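Local coordinates for protein trans-2-enoyl-CoA reductase (Treponema denticola ATCC 35405, PDB 4GGO) that catalyses the NADH-dependent reduction of the carbon-carbon double bond of trans-2-enoyl-CoA substrates such as crotonyl-CoA in bacterial fatty acid synthesis, at residues S150-D155 with M161-L166. Sequence-based numbering, arbitrary orientation.
Sequences SPVRTD and MHKSVL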
loop_
_atom_site.group_PDB
_atom_site.type_symbol
_atom_site.label_atom_id
_atom_site.label_comp_id
_atom_site.label_asym_id
_atom_site.label_seq_id
_atom_site.Cartn_x
_atom_site.Cartn_y
_atom_site.Cartn_z
ATOM N N SER A 150 6.145 6.228 -3.808
ATOM C CA SER A 150 6.415 7.457 -4.544
ATOM C C SER A 150 7.234 7.170 -5.794
ATOM O O SER A 150 8.142 6.341 -5.770
ATOM C CB SER A 150 7.151 8.459 -3.653
ATOM O OG SER A 150 7.447 9.650 -4.361
ATOM N N PRO A 151 6.910 7.855 -6.899
ATOM C CA PRO A 151 7.670 7.698 -8.141
ATOM C C PRO A 151 9.013 8.417 -8.067
ATOM O O PRO A 151 9.887 8.170 -8.900
ATOM C CB PRO A 151 6.774 8.372 -9.181
ATOM C CG PRO A 151 6.026 9.399 -8.409
ATOM C CD PRO A 151 5.781 8.788 -7.057
ATOM N N VAL A 152 9.170 9.295 -7.080
ATOM C CA VAL A 152 10.384 10.097 -6.956
ATOM C C VAL A 152 10.954 10.101 -5.537
ATOM O O VAL A 152 10.219 9.962 -4.558
ATOM C CB VAL A 152 10.145 11.557 -7.400
ATOM C CG1 VAL A 152 9.759 11.614 -8.869
ATOM C CG2 VAL A 152 9.073 12.209 -6.541
ATOM N N ARG A 153 12.270 10.260 -5.436
ATOM C CA ARG A 153 12.936 10.387 -4.143
ATOM C C ARG A 153 14.121 11.345 -4.211
ATOM O O ARG A 153 14.990 11.216 -5.075
ATOM C CB ARG A 153 13.410 9.028 -3.627
ATOM C CG ARG A 153 14.308 9.129 -2.396
ATOM C CD ARG A 153 14.722 7.765 -1.871
ATOM N NE ARG A 153 15.573 7.873 -0.688
ATOM C CZ ARG A 153 16.777 7.319 -0.577
ATOM N NH1 ARG A 153 17.279 6.606 -1.576
ATOM N NH2 ARG A 153 17.477 7.472 0.538
ATOM N N THR A 154 14.147 12.306 -3.294
ATOM C CA THR A 154 15.279 13.214 -3.177
ATOM C C THR A 154 16.282 12.659 -2.174
ATOM O O THR A 154 15.977 12.531 -0.987
ATOM C CB THR A 154 14.838 14.619 -2.728
ATOM O OG1 THR A 154 13.869 15.136 -3.648
ATOM C CG2 THR A 154 16.031 15.561 -2.673
ATOM N N ASP A 155 17.471 12.318 -2.661
ATOM C CA ASP A 155 18.531 11.784 -1.814
ATOM C C ASP A 155 18.878 12.783 -0.714
ATOM O O ASP A 155 19.276 13.913 -0.997
ATOM C CB ASP A 155 19.769 11.459 -2.655
ATOM C CG ASP A 155 20.774 10.588 -1.916
ATOM O OD1 ASP A 155 21.070 10.865 -0.735
ATOM O OD2 ASP A 155 21.274 9.621 -2.525
ATOM N N MET A 161 17.408 14.502 -7.045
ATOM C CA MET A 161 16.114 13.843 -7.182
ATOM C C MET A 161 16.224 12.668 -8.145
ATOM O O MET A 161 16.830 12.782 -9.210
ATOM C CB MET A 161 15.050 14.827 -7.675
ATOM C CG MET A 161 13.618 14.327 -7.500
ATOM S SD MET A 161 12.379 15.446 -8.183
ATOM C CE MET A 161 12.721 15.299 -9.936
ATOM N N HIS A 162 15.633 11.540 -7.765
ATOM C CA HIS A 162 15.664 10.340 -8.593
ATOM C C HIS A 162 14.258 9.950 -9.034
ATOM O O HIS A 162 13.306 10.068 -8.265
ATOM C CB HIS A 162 16.315 9.184 -7.834
ATOM C CG HIS A 162 17.738 9.441 -7.449
ATOM N ND1 HIS A 162 18.776 9.370 -8.352
ATOM C CD2 HIS A 162 18.296 9.769 -6.259
ATOM C CE1 HIS A 162 19.913 9.641 -7.735
ATOM N NE2 HIS A 162 19.649 9.886 -6.464
ATOM N N LYS A 163 14.136 9.488 -10.273
ATOM C CA LYS A 163 12.847 9.080 -10.821
ATOM C C LYS A 163 12.836 7.592 -11.163
ATOM O O LYS A 163 13.724 7.100 -11.858
ATOM C CB LYS A 163 12.508 9.912 -12.061
ATOM C CG LYS A 163 11.937 11.283 -11.744
ATOM C CD LYS A 163 11.848 12.163 -12.980
ATOM C CE LYS A 163 13.011 13.144 -13.039
ATOM N NZ LYS A 163 12.909 14.057 -14.211
ATOM N N SER A 164 11.827 6.881 -10.670
ATOM C CA SER A 164 11.705 5.452 -10.936
ATOM C C SER A 164 10.972 5.193 -12.246
ATOM O O SER A 164 10.149 6.001 -12.678
ATOM C CB SER A 164 10.981 4.748 -9.785
ATOM O OG SER A 164 9.635 5.182 -9.688
ATOM N N VAL A 165 11.284 4.067 -12.878
ATOM C CA VAL A 165 10.579 3.638 -14.079
ATOM C C VAL A 165 10.068 2.210 -13.905
ATOM O O VAL A 165 10.570 1.459 -13.068
ATOM C CB VAL A 165 11.478 3.703 -15.332
ATOM C CG1 VAL A 165 12.063 5.100 -15.499
ATOM C CG2 VAL A 165 12.584 2.661 -15.250
ATOM N N LEU A 166 9.062 1.844 -14.692
ATOM C CA LEU A 166 8.506 0.498 -14.654
ATOM C C LEU A 166 8.734 -0.175 -15.998
ATOM O O LEU A 166 7.837 -0.215 -16.840
ATOM C CB LEU A 166 7.008 0.549 -14.352
ATOM C CG LEU A 166 6.569 1.413 -13.169
ATOM C CD1 LEU A 166 5.060 1.353 -12.999
ATOM C CD2 LEU A 166 7.273 0.985 -11.892
#
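Pro151 O takes two donors from Ser164: the backbone N at 2.9 Å, nearly straight at 176°, and the hydroxyl OG at 3.1 Å, tilted off the carbonyl plane. Serine suits this place because its short side chain, with OG between its own backbone N and carbonyl carbon (chi1 66°), turns back to the same oxygen. Proline has no N-H for a return bond, so that one carbonyl receives both donors. Val152, beta-branched as suits a strand, opens the antiparallel hairpin in a non-hydrogen-bonded pair with Lys163; its CG1 lies 3.6 Å from Lys163 CG, before the lysine bends off at chi3. Arg153 and His162 form the hydrogen-bonded pair, Arg153 N to His162 O at 3.0 Å and His162 N to Arg153 O at 2.8 Å. Helix 195-205 packs on their face. Arg153, extended through its methylenes, salt-bridges Glu208. Thr154, also beta-branched and near the NAD-binding Asp120, pairs without hydrogen bonds with Met161, whose flexible chain brings CG 3.9 Å from Thr154 OG1. Asp155 puts CB at the His162 ring edge, while its carboxylate salt-bridges Lys203. Backbone bonds plus one serine hydroxyl thus join the segments, whereas Arg153 and Asp155 tie the hairpin to helices 195-205 and 208-219.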